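Local coordinates for protein Xaa-Pro dipeptidase (Pyrococcus horikoshii, PDB 1WY2) that probably hydrolyses dipeptides with a C-terminal proline and a nonpolar N-terminal residue, as a homodimeric metallopeptidase that binds two metal ions per subunit, at residues Ile135-Ala146 and Leu213-Ile224; Ile203-Asp212 and Ile224-Ser232. All coordinates share one frame; numbering follows the deposited sequence.

Interaction 1: residues Ile135-Ala146 and Leu213-Ile224. With ZN (zinc ion), chain D; ZN (zinc ion), chain E.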
loop_
_atom_site.group_PDB
_atom_site.type_symbol
_atom_site.label_atom_id
_atom_site.label_comp_id
_atom_site.label_asym_id
_atom_site.label_seq_id
_atom_site.Cartn_x
_atom_site.Cartn_y
_atom_site.Cartn_z
ATOM N N ILE A 135 20.980 4.026 6.736
ATOM C CA ILE A 135 19.778 4.547 6.093
ATOM C C ILE A 135 18.603 4.490 7.066
ATOM O O ILE A 135 17.842 5.450 7.189
ATOM C CB ILE A 135 19.414 3.745 4.826
ATOM C CG1 ILE A 135 20.598 3.736 3.854
ATOM C CG2 ILE A 135 18.199 4.375 4.147
ATOM C CD1 ILE A 135 20.327 2.983 2.560
ATOM N N ILE A 136 18.457 3.365 7.758
ATOM C CA ILE A 136 17.369 3.216 8.719
ATOM C C ILE A 136 17.523 4.238 9.848
ATOM O O ILE A 136 16.542 4.832 10.296
ATOM C CB ILE A 136 17.340 1.790 9.313
ATOM C CG1 ILE A 136 16.890 0.797 8.238
ATOM C CG2 ILE A 136 16.407 1.741 10.519
ATOM C CD1 ILE A 136 17.200 -0.652 8.566
ATOM N N GLU A 137 18.755 4.455 10.300
ATOM C CA GLU A 137 18.982 5.414 11.378
ATOM C C GLU A 137 18.566 6.819 10.947
ATOM O O GLU A 137 18.005 7.575 11.741
ATOM C CB GLU A 137 20.454 5.389 11.816
ATOM C CG GLU A 137 20.773 6.326 12.977
ATOM C CD GLU A 137 21.860 5.784 13.891
ATOM O OE1 GLU A 137 22.808 5.148 13.383
ATOM O OE2 GLU A 137 21.770 6.005 15.119
ATOM N N LYS A 138 18.825 7.170 9.689
ATOM C CA LYS A 138 18.442 8.490 9.196
ATOM C C LYS A 138 16.918 8.601 9.125
ATOM O O LYS A 138 16.349 9.656 9.413
ATOM C CB LYS A 138 19.048 8.754 7.812
ATOM C CG LYS A 138 18.948 10.207 7.366
ATOM C CD LYS A 138 19.775 11.104 8.277
ATOM C CE LYS A 138 19.789 12.550 7.803
ATOM N NZ LYS A 138 20.675 13.370 8.686
ATOM N N ALA A 139 16.255 7.512 8.743
ATOM C CA ALA A 139 14.797 7.513 8.666
ATOM C C ALA A 139 14.247 7.727 10.074
ATOM O O ALA A 139 13.226 8.389 10.265
ATOM C CB ALA A 139 14.290 6.185 8.101
ATOM N N CYS A 140 14.932 7.159 11.059
ATOM C CA CYS A 140 14.512 7.299 12.446
ATOM C C CYS A 140 14.737 8.731 12.921
ATOM O O CYS A 140 13.995 9.235 13.763
ATOM C CB CYS A 140 15.278 6.319 13.340
ATOM S SG CYS A 140 14.798 4.581 13.123
ATOM N N GLU A 141 15.762 9.384 12.382
ATOM C CA GLU A 141 16.057 10.767 12.750
ATOM C C GLU A 141 14.908 11.641 12.252
ATOM O O GLU A 141 14.474 12.570 12.933
ATOM C CB GLU A 141 17.370 11.222 12.106
ATOM C CG GLU A 141 17.855 12.581 12.582
ATOM C CD GLU A 141 19.095 13.049 11.842
ATOM O OE1 GLU A 141 18.964 13.502 10.685
ATOM O OE2 GLU A 141 20.200 12.955 12.416
ATOM N N ILE A 142 14.425 11.333 11.053
ATOM C CA ILE A 142 13.314 12.063 10.458
ATOM C C ILE A 142 12.043 11.797 11.269
ATOM O O ILE A 142 11.230 12.699 11.481
ATOM C CB ILE A 142 13.099 11.636 8.983
ATOM C CG1 ILE A 142 14.295 12.091 8.141
ATOM C CG2 ILE A 142 11.799 12.228 8.437
ATOM C CD1 ILE A 142 14.234 11.661 6.696
ATOM N N ALA A 143 11.880 10.560 11.731
ATOM C CA ALA A 143 10.703 10.204 12.523
ATOM C C ALA A 143 10.748 10.941 13.861
ATOM O O ALA A 143 9.723 11.416 14.347
ATOM C CB ALA A 143 10.653 8.691 12.752
ATOM N N ASP A 144 11.938 11.030 14.457
ATOM C CA ASP A 144 12.093 11.739 15.729
ATOM C C ASP A 144 11.673 13.197 15.559
ATOM O O ASP A 144 10.976 13.758 16.404
ATOM C CB ASP A 144 13.548 11.688 16.223
ATOM C CG ASP A 144 13.878 10.400 16.960
ATOM O OD1 ASP A 144 13.019 9.908 17.726
ATOM O OD2 ASP A 144 15.009 9.892 16.792
ATOM N N LYS A 145 12.102 13.811 14.462
ATOM C CA LYS A 145 11.753 15.203 14.196
ATOM C C LYS A 145 10.245 15.356 14.040
ATOM O O LYS A 145 9.663 16.355 14.467
ATOM C CB LYS A 145 12.454 15.701 12.929
ATOM C CG LYS A 145 13.944 15.927 13.100
ATOM C CD LYS A 145 14.576 16.418 11.813
ATOM C CE LYS A 145 16.047 16.736 12.025
ATOM N NZ LYS A 145 16.686 17.234 10.773
ATOM N N ALA A 146 9.614 14.355 13.433
ATOM C CA ALA A 146 8.173 14.394 13.220
ATOM C C ALA A 146 7.425 14.298 14.544
ATOM O O ALA A 146 6.444 15.006 14.760
ATOM C CB ALA A 146 7.750 13.264 12.292
ATOM N N LEU A 213 4.151 7.043 14.190
ATOM C CA LEU A 213 4.443 7.432 12.820
ATOM C C LEU A 213 5.790 6.888 12.378
ATOM O O LEU A 213 6.538 6.309 13.171
ATOM C CB LEU A 213 4.425 8.969 12.710
ATOM C CG LEU A 213 5.382 9.763 13.610
ATOM C CD1 LEU A 213 6.772 9.791 12.993
ATOM C CD2 LEU A 213 4.866 11.190 13.790
ATOM N N GLY A 214 6.097 7.071 11.102
ATOM C CA GLY A 214 7.366 6.591 10.593
ATOM C C GLY A 214 7.639 7.186 9.231
ATOM O O GLY A 214 6.726 7.655 8.556
ATOM N N ALA A 215 8.898 7.171 8.821
ATOM C CA ALA A 215 9.257 7.715 7.526
ATOM C C ALA A 215 9.871 6.656 6.628
ATOM O O ALA A 215 10.615 5.792 7.092
ATOM C CB ALA A 215 10.241 8.870 7.704
ATOM N N LEU A 216 9.531 6.719 5.345
ATOM C CA LEU A 216 10.105 5.825 4.348
ATOM C C LEU A 216 11.174 6.745 3.772
ATOM O O LEU A 216 10.853 7.800 3.223
ATOM C CB LEU A 216 9.078 5.466 3.271
ATOM C CG LEU A 216 9.636 4.713 2.056
ATOM C CD1 LEU A 216 10.292 3.413 2.502
ATOM C CD2 LEU A 216 8.516 4.434 1.064
ATOM N N TYR A 217 12.434 6.361 3.923
ATOM C CA TYR A 217 13.550 7.177 3.466
ATOM C C TYR A 217 14.529 6.328 2.676
ATOM O O TYR A 217 15.080 5.355 3.194
ATOM C CB TYR A 217 14.257 7.783 4.680
ATOM C CG TYR A 217 15.498 8.591 4.365
ATOM C CD1 TYR A 217 15.404 9.878 3.843
ATOM C CD2 TYR A 217 16.768 8.075 4.623
ATOM C CE1 TYR A 217 16.548 10.639 3.591
ATOM C CE2 TYR A 217 17.916 8.824 4.374
ATOM C CZ TYR A 217 17.798 10.104 3.861
ATOM O OH TYR A 217 18.934 10.850 3.627
ATOM N N GLN A 218 14.742 6.705 1.422
ATOM C CA GLN A 218 15.657 5.982 0.559
ATOM C C GLN A 218 15.440 4.470 0.648
ATOM O O GLN A 218 16.381 3.692 0.825
ATOM C CB GLN A 218 17.100 6.383 0.895
ATOM C CG GLN A 218 17.436 7.784 0.375
ATOM C CD GLN A 218 18.758 8.340 0.883
ATOM O OE1 GLN A 218 19.750 7.623 0.997
ATOM N NE2 GLN A 218 18.777 9.638 1.170
ATOM N N HIS A 219 14.168 4.086 0.532
ATOM C CA HIS A 219 13.722 2.694 0.533
ATOM C C HIS A 219 13.593 1.979 1.876
ATOM O O HIS A 219 12.998 0.899 1.942
ATOM C CB HIS A 219 14.614 1.874 -0.402
ATOM C CG HIS A 219 14.535 2.306 -1.832
ATOM N ND1 HIS A 219 13.433 2.062 -2.623
ATOM C CD2 HIS A 219 15.407 2.997 -2.604
ATOM C CE1 HIS A 219 13.629 2.585 -3.820
ATOM N NE2 HIS A 219 14.819 3.158 -3.835
ATOM N N TYR A 220 14.125 2.569 2.942
ATOM C CA TYR A 220 14.030 1.940 4.254
ATOM C C TYR A 220 13.059 2.658 5.177
ATOM O O TYR A 220 12.759 3.832 4.988
ATOM C CB TYR A 220 15.415 1.811 4.891
ATOM C CG TYR A 220 16.227 0.735 4.209
ATOM C CD1 TYR A 220 16.818 0.967 2.968
ATOM C CD2 TYR A 220 16.325 -0.545 4.757
ATOM C CE1 TYR A 220 17.482 -0.048 2.285
ATOM C CE2 TYR A 220 16.989 -1.575 4.078
ATOM C CZ TYR A 220 17.563 -1.312 2.840
ATOM O OH TYR A 220 18.203 -2.312 2.144
ATOM N N ASN A 221 12.570 1.935 6.177
ATOM C CA ASN A 221 11.578 2.474 7.099
ATOM C C ASN A 221 12.034 2.756 8.523
ATOM O O ASN A 221 13.090 2.304 8.960
ATOM C CB ASN A 221 10.388 1.509 7.150
ATOM C CG ASN A 221 9.669 1.402 5.817
ATOM O OD1 ASN A 221 8.782 2.196 5.515
ATOM N ND2 ASN A 221 10.060 0.421 5.006
ATOM N N SER A 222 11.205 3.521 9.232
ATOM C CA SER A 222 11.430 3.865 10.634
ATOM C C SER A 222 10.060 3.743 11.302
ATOM O O SER A 222 9.028 3.769 10.626
ATOM C CB SER A 222 11.977 5.290 10.777
ATOM O OG SER A 222 11.139 6.231 10.133
ATOM N N ASP A 223 10.041 3.615 12.620
ATOM C CA ASP A 223 8.781 3.433 13.332
ATOM C C ASP A 223 8.968 3.904 14.766
ATOM O O ASP A 223 9.894 3.469 15.449
ATOM C CB ASP A 223 8.424 1.941 13.294
ATOM C CG ASP A 223 6.986 1.658 13.656
ATOM O OD1 ASP A 223 6.258 2.586 14.068
ATOM O OD2 ASP A 223 6.595 0.481 13.522
ATOM N N ILE A 224 8.093 4.795 15.221
ATOM C CA ILE A 224 8.197 5.321 16.576
ATOM C C ILE A 224 6.827 5.686 17.147
ATOM O O ILE A 224 5.937 6.101 16.413
ATOM C CB ILE A 224 9.107 6.584 16.593
ATOM C CG1 ILE A 224 9.324 7.074 18.024
ATOM C CG2 ILE A 224 8.473 7.697 15.762
ATOM C CD1 ILE A 224 10.229 8.306 18.122
HETATM ZN ZN ZN D . 4.655 2.255 15.236
HETATM ZN ZN ZN E . 5.701 -0.714 15.038
#
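Helix residues Ile-135 to Ala-146 lie on the hairpin residues Leu-213 to Ile-224; the helix axis passes 7.8 Å from that of strand 215-217, and their N-to-C directions differ by 144°. A type I' turn from Tyr-217 to Tyr-220 closes the hairpin. This is helix-on-sheet packing within the pita-bread fold of the M24 metallopeptidases. Close backbone approach, 5.0 Å from Cys-140 CA to Ser-222 CA, goes with small side chains at the interface: the methyls of Ala-139 and Ala-143 both touch Ser-222.

Toward the turn the contact is made by larger side chains. Tyr-217 CG stands anti to the backbone N (chi1 176°), which carries the ring out to the helix. There Ile-142 CD1 meets ring atom CD1 of Tyr-217 at 3.6 Å, crossing at about a right angle, while Lys-138 CG lies 3.5 Å from its CE2. Gln-218 CG sits over the centre of one face of the same ring. Ile-135 and Ile-136 approach Tyr-220 obliquely, Ile-136 CG1 being 3.8 Å from Tyr-220 CD2; the phenol OH is hydrogen-bonded to Glu-132.

Within the hairpin, Ala-215 N gives Ser-222 OG a nearly straight bond (2.8 Å, 166°), tying the two arms together beneath Ala-139. The next residue, Asp-223, turns from the helix and bridges the metals, with OD1 2.0 Å from one zinc ion and OD2 2.1 Å from the other.

Interaction 2: residues Ile203-Asp212 and Ile224-Ser232. With ZN (zinc ion), chain D.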
loop_
_atom_site.group_PDB
_atom_site.type_symbol
_atom_site.label_atom_id
_atom_site.label_comp_id
_atom_site.label_asym_id
_atom_site.label_seq_id
_atom_site.Cartn_x
_atom_site.Cartn_y
_atom_site.Cartn_z
ATOM N N ILE A 203 -8.742 17.285 19.553
ATOM C CA ILE A 203 -8.068 16.994 20.810
ATOM C C ILE A 203 -8.587 17.881 21.945
ATOM O O ILE A 203 -8.832 19.069 21.752
ATOM C CB ILE A 203 -6.546 17.185 20.627
ATOM C CG1 ILE A 203 -6.054 16.221 19.541
ATOM C CG2 ILE A 203 -5.811 16.952 21.941
ATOM C CD1 ILE A 203 -4.632 16.460 19.086
ATOM N N GLU A 204 -8.759 17.296 23.127
ATOM C CA GLU A 204 -9.255 18.046 24.284
ATOM C C GLU A 204 -8.236 18.020 25.412
ATOM O O GLU A 204 -7.419 17.100 25.495
ATOM C CB GLU A 204 -10.566 17.442 24.800
ATOM C CG GLU A 204 -11.621 17.181 23.737
ATOM C CD GLU A 204 -12.925 16.682 24.333
ATOM O OE1 GLU A 204 -13.691 17.512 24.871
ATOM O OE2 GLU A 204 -13.179 15.461 24.275
ATOM N N ARG A 205 -8.278 19.020 26.287
ATOM C CA ARG A 205 -7.345 19.052 27.406
ATOM C C ARG A 205 -7.636 17.854 28.307
ATOM O O ARG A 205 -8.796 17.520 28.550
ATOM C CB ARG A 205 -7.478 20.362 28.198
ATOM C CG ARG A 205 -6.535 20.448 29.396
ATOM C CD ARG A 205 -6.477 21.853 29.975
ATOM N NE ARG A 205 -5.663 22.753 29.161
ATOM C CZ ARG A 205 -4.333 22.789 29.188
ATOM N NH1 ARG A 205 -3.660 21.979 29.992
ATOM N NH2 ARG A 205 -3.672 23.638 28.413
ATOM N N GLY A 206 -6.577 17.209 28.786
ATOM C CA GLY A 206 -6.734 16.044 29.638
ATOM C C GLY A 206 -6.672 14.759 28.827
ATOM O O GLY A 206 -6.722 13.660 29.373
ATOM N N ASP A 207 -6.561 14.907 27.512
ATOM C CA ASP A 207 -6.497 13.769 26.597
ATOM C C ASP A 207 -5.144 13.072 26.559
ATOM O O ASP A 207 -4.103 13.725 26.550
ATOM C CB ASP A 207 -6.779 14.222 25.159
ATOM C CG ASP A 207 -8.242 14.178 24.789
ATOM O OD1 ASP A 207 -9.088 13.896 25.665
ATOM O OD2 ASP A 207 -8.540 14.433 23.598
ATOM N N LEU A 208 -5.167 11.743 26.539
ATOM C CA LEU A 208 -3.942 10.976 26.359
ATOM C C LEU A 208 -3.875 11.014 24.834
ATOM O O LEU A 208 -4.913 10.925 24.175
ATOM C CB LEU A 208 -4.117 9.519 26.799
ATOM C CG LEU A 208 -3.692 9.123 28.213
ATOM C CD1 LEU A 208 -4.247 7.750 28.544
ATOM C CD2 LEU A 208 -2.170 9.130 28.313
ATOM N N VAL A 209 -2.684 11.168 24.267
ATOM C CA VAL A 209 -2.561 11.195 22.814
ATOM C C VAL A 209 -1.419 10.285 22.392
ATOM O O VAL A 209 -0.266 10.500 22.777
ATOM C CB VAL A 209 -2.277 12.619 22.278
ATOM C CG1 VAL A 209 -2.343 12.618 20.746
ATOM C CG2 VAL A 209 -3.284 13.610 22.855
ATOM N N VAL A 210 -1.751 9.255 21.623
ATOM C CA VAL A 210 -0.752 8.316 21.132
ATOM C C VAL A 210 -0.334 8.797 19.745
ATOM O O VAL A 210 -1.183 9.055 18.889
ATOM C CB VAL A 210 -1.330 6.881 21.036
ATOM C CG1 VAL A 210 -0.284 5.926 20.454
ATOM C CG2 VAL A 210 -1.762 6.403 22.415
ATOM N N ILE A 211 0.974 8.930 19.547
ATOM C CA ILE A 211 1.545 9.389 18.281
ATOM C C ILE A 211 2.435 8.278 17.731
ATOM O O ILE A 211 3.522 8.034 18.251
ATOM C CB ILE A 211 2.405 10.655 18.506
ATOM C CG1 ILE A 211 1.575 11.723 19.227
ATOM C CG2 ILE A 211 2.917 11.190 17.170
ATOM C CD1 ILE A 211 2.410 12.823 19.862
ATOM N N ASP A 212 1.966 7.602 16.686
ATOM C CA ASP A 212 2.707 6.502 16.068
ATOM C C ASP A 212 2.900 6.874 14.599
ATOM O O ASP A 212 1.933 7.013 13.849
ATOM C CB ASP A 212 1.900 5.201 16.193
ATOM C CG ASP A 212 2.714 3.954 15.877
ATOM O OD1 ASP A 212 3.751 4.048 15.186
ATOM O OD2 ASP A 212 2.293 2.861 16.313
ATOM N N ILE A 224 8.093 4.795 15.221
ATOM C CA ILE A 224 8.197 5.321 16.576
ATOM C C ILE A 224 6.827 5.686 17.147
ATOM O O ILE A 224 5.937 6.101 16.413
ATOM C CB ILE A 224 9.107 6.584 16.593
ATOM C CG1 ILE A 224 9.324 7.074 18.024
ATOM C CG2 ILE A 224 8.473 7.697 15.762
ATOM C CD1 ILE A 224 10.229 8.306 18.122
ATOM N N THR A 225 6.658 5.496 18.453
ATOM C CA THR A 225 5.413 5.857 19.125
ATOM C C THR A 225 5.728 6.524 20.453
ATOM O O THR A 225 6.529 6.020 21.240
ATOM C CB THR A 225 4.504 4.643 19.466
ATOM O OG1 THR A 225 4.150 3.930 18.277
ATOM C CG2 THR A 225 3.213 5.130 20.135
ATOM N N ARG A 226 5.105 7.667 20.693
ATOM C CA ARG A 226 5.264 8.362 21.964
ATOM C C ARG A 226 3.858 8.735 22.404
ATOM O O ARG A 226 2.999 9.025 21.575
ATOM C CB ARG A 226 6.110 9.630 21.814
ATOM C CG ARG A 226 7.590 9.368 21.570
ATOM C CD ARG A 226 8.270 8.755 22.792
ATOM N NE ARG A 226 9.683 8.488 22.531
ATOM C CZ ARG A 226 10.139 7.392 21.932
ATOM N NH1 ARG A 226 9.295 6.438 21.538
ATOM N NH2 ARG A 226 11.436 7.261 21.700
ATOM N N THR A 227 3.616 8.705 23.705
ATOM C CA THR A 227 2.305 9.064 24.219
ATOM C C THR A 227 2.491 10.253 25.144
ATOM O O THR A 227 3.434 10.287 25.934
ATOM C CB THR A 227 1.666 7.900 25.008
ATOM O OG1 THR A 227 1.448 6.788 24.129
ATOM C CG2 THR A 227 0.327 8.326 25.613
ATOM N N ILE A 228 1.603 11.233 25.023
ATOM C CA ILE A 228 1.654 12.424 25.865
ATOM C C ILE A 228 0.257 12.675 26.424
ATOM O O ILE A 228 -0.688 11.951 26.116
ATOM C CB ILE A 228 2.091 13.686 25.064
ATOM C CG1 ILE A 228 1.074 13.987 23.960
ATOM C CG2 ILE A 228 3.477 13.475 24.459
ATOM C CD1 ILE A 228 1.354 15.268 23.197
ATOM N N VAL A 229 0.143 13.690 27.272
ATOM C CA VAL A 229 -1.144 14.074 27.836
ATOM C C VAL A 229 -1.241 15.576 27.651
ATOM O O VAL A 229 -0.273 16.299 27.890
ATOM C CB VAL A 229 -1.259 13.761 29.345
ATOM C CG1 VAL A 229 -2.562 14.343 29.888
ATOM C CG2 VAL A 229 -1.225 12.258 29.578
ATOM N N VAL A 230 -2.396 16.039 27.193
ATOM C CA VAL A 230 -2.604 17.465 26.993
ATOM C C VAL A 230 -3.025 18.025 28.343
ATOM O O VAL A 230 -4.146 17.806 28.793
ATOM C CB VAL A 230 -3.708 17.726 25.951
ATOM C CG1 VAL A 230 -3.896 19.227 25.756
ATOM C CG2 VAL A 230 -3.336 17.067 24.628
ATOM N N GLY A 231 -2.108 18.735 28.989
ATOM C CA GLY A 231 -2.390 19.290 30.297
ATOM C C GLY A 231 -1.807 18.374 31.354
ATOM O O GLY A 231 -0.776 17.741 31.129
ATOM N N SER A 232 -2.466 18.293 32.505
ATOM C CA SER A 232 -1.993 17.442 33.588
ATOM C C SER A 232 -2.704 16.092 33.552
ATOM O O SER A 232 -3.921 16.023 33.381
ATOM C CB SER A 232 -2.241 18.119 34.937
ATOM O OG SER A 232 -1.590 19.376 34.992
HETATM ZN ZN ZN D . 4.655 2.255 15.236
#
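Asp-212 and Thr-225, paired with CA atoms 4.1 Å apart, bring the end of an antiparallel beta ladder directly to a metal: Asp-212 OD1 binds zinc at 2.0 Å. The hairpin belongs to the pita-bread fold, and its short strand segments run at 159°. Asp-212 OD2 has a salt bridge with Arg-328, whereas Thr-225 OG1 is hydrogen-bonded to Glu-330, another ligand of this zinc, and so acts in the second shell. Thr-225 chi1 of -59° sets OG1 beside the backbone N and puts CG2 3.6 Å from Val-210 CG1. With a valine here the hydroxyl is gone, and Glu-330 OE1 would probably be left without this second-shell partner, its carboxylate less supported beside the zinc.

Two hydrogen-bonded pairs alternate with three non-hydrogen-bonded ones along the ladder. Val-209 N reaches Ile-228 O at 2.8 Å and Ile-228 N returns to Val-209 O at 3.0 Å; Ile-211 and Arg-226 repeat the exchange. On the Asp-212 side of the sheet, Leu-208 CD2 packs 3.5 Å from Val-229 CG2. Beyond the strands, Val-230 CG2 meets Ile-203 CG2 at 3.7 Å and also touches Val-209 CG2. Its backbone carries the pairing into the type II turn Glu-204 to Asp-207: Val-230 N donates to Asp-207 O at 2.9 Å, in the carbonyl plane.

Along the chain the segments alternate, so the two contacts cross rather than nest. Helix segment 135-146 comes first, then 203-212, which is followed directly by 213-224; 224-232 comes last. Interaction 1 closes a loop of 66 residues, including helix 160-173 and strand 184-187, by bringing helix 130-153 onto the turn end of the hairpin. Interaction 2 closes only 11 residues and joins strands 208-217 and 220-229 at their other ends. Ile-224 belongs to both contacts, whose centres are 21 Å apart. They converge at the metal centre, where Asp-223 of interaction 1 and Asp-212 of interaction 2 bind the same zinc from adjacent strands.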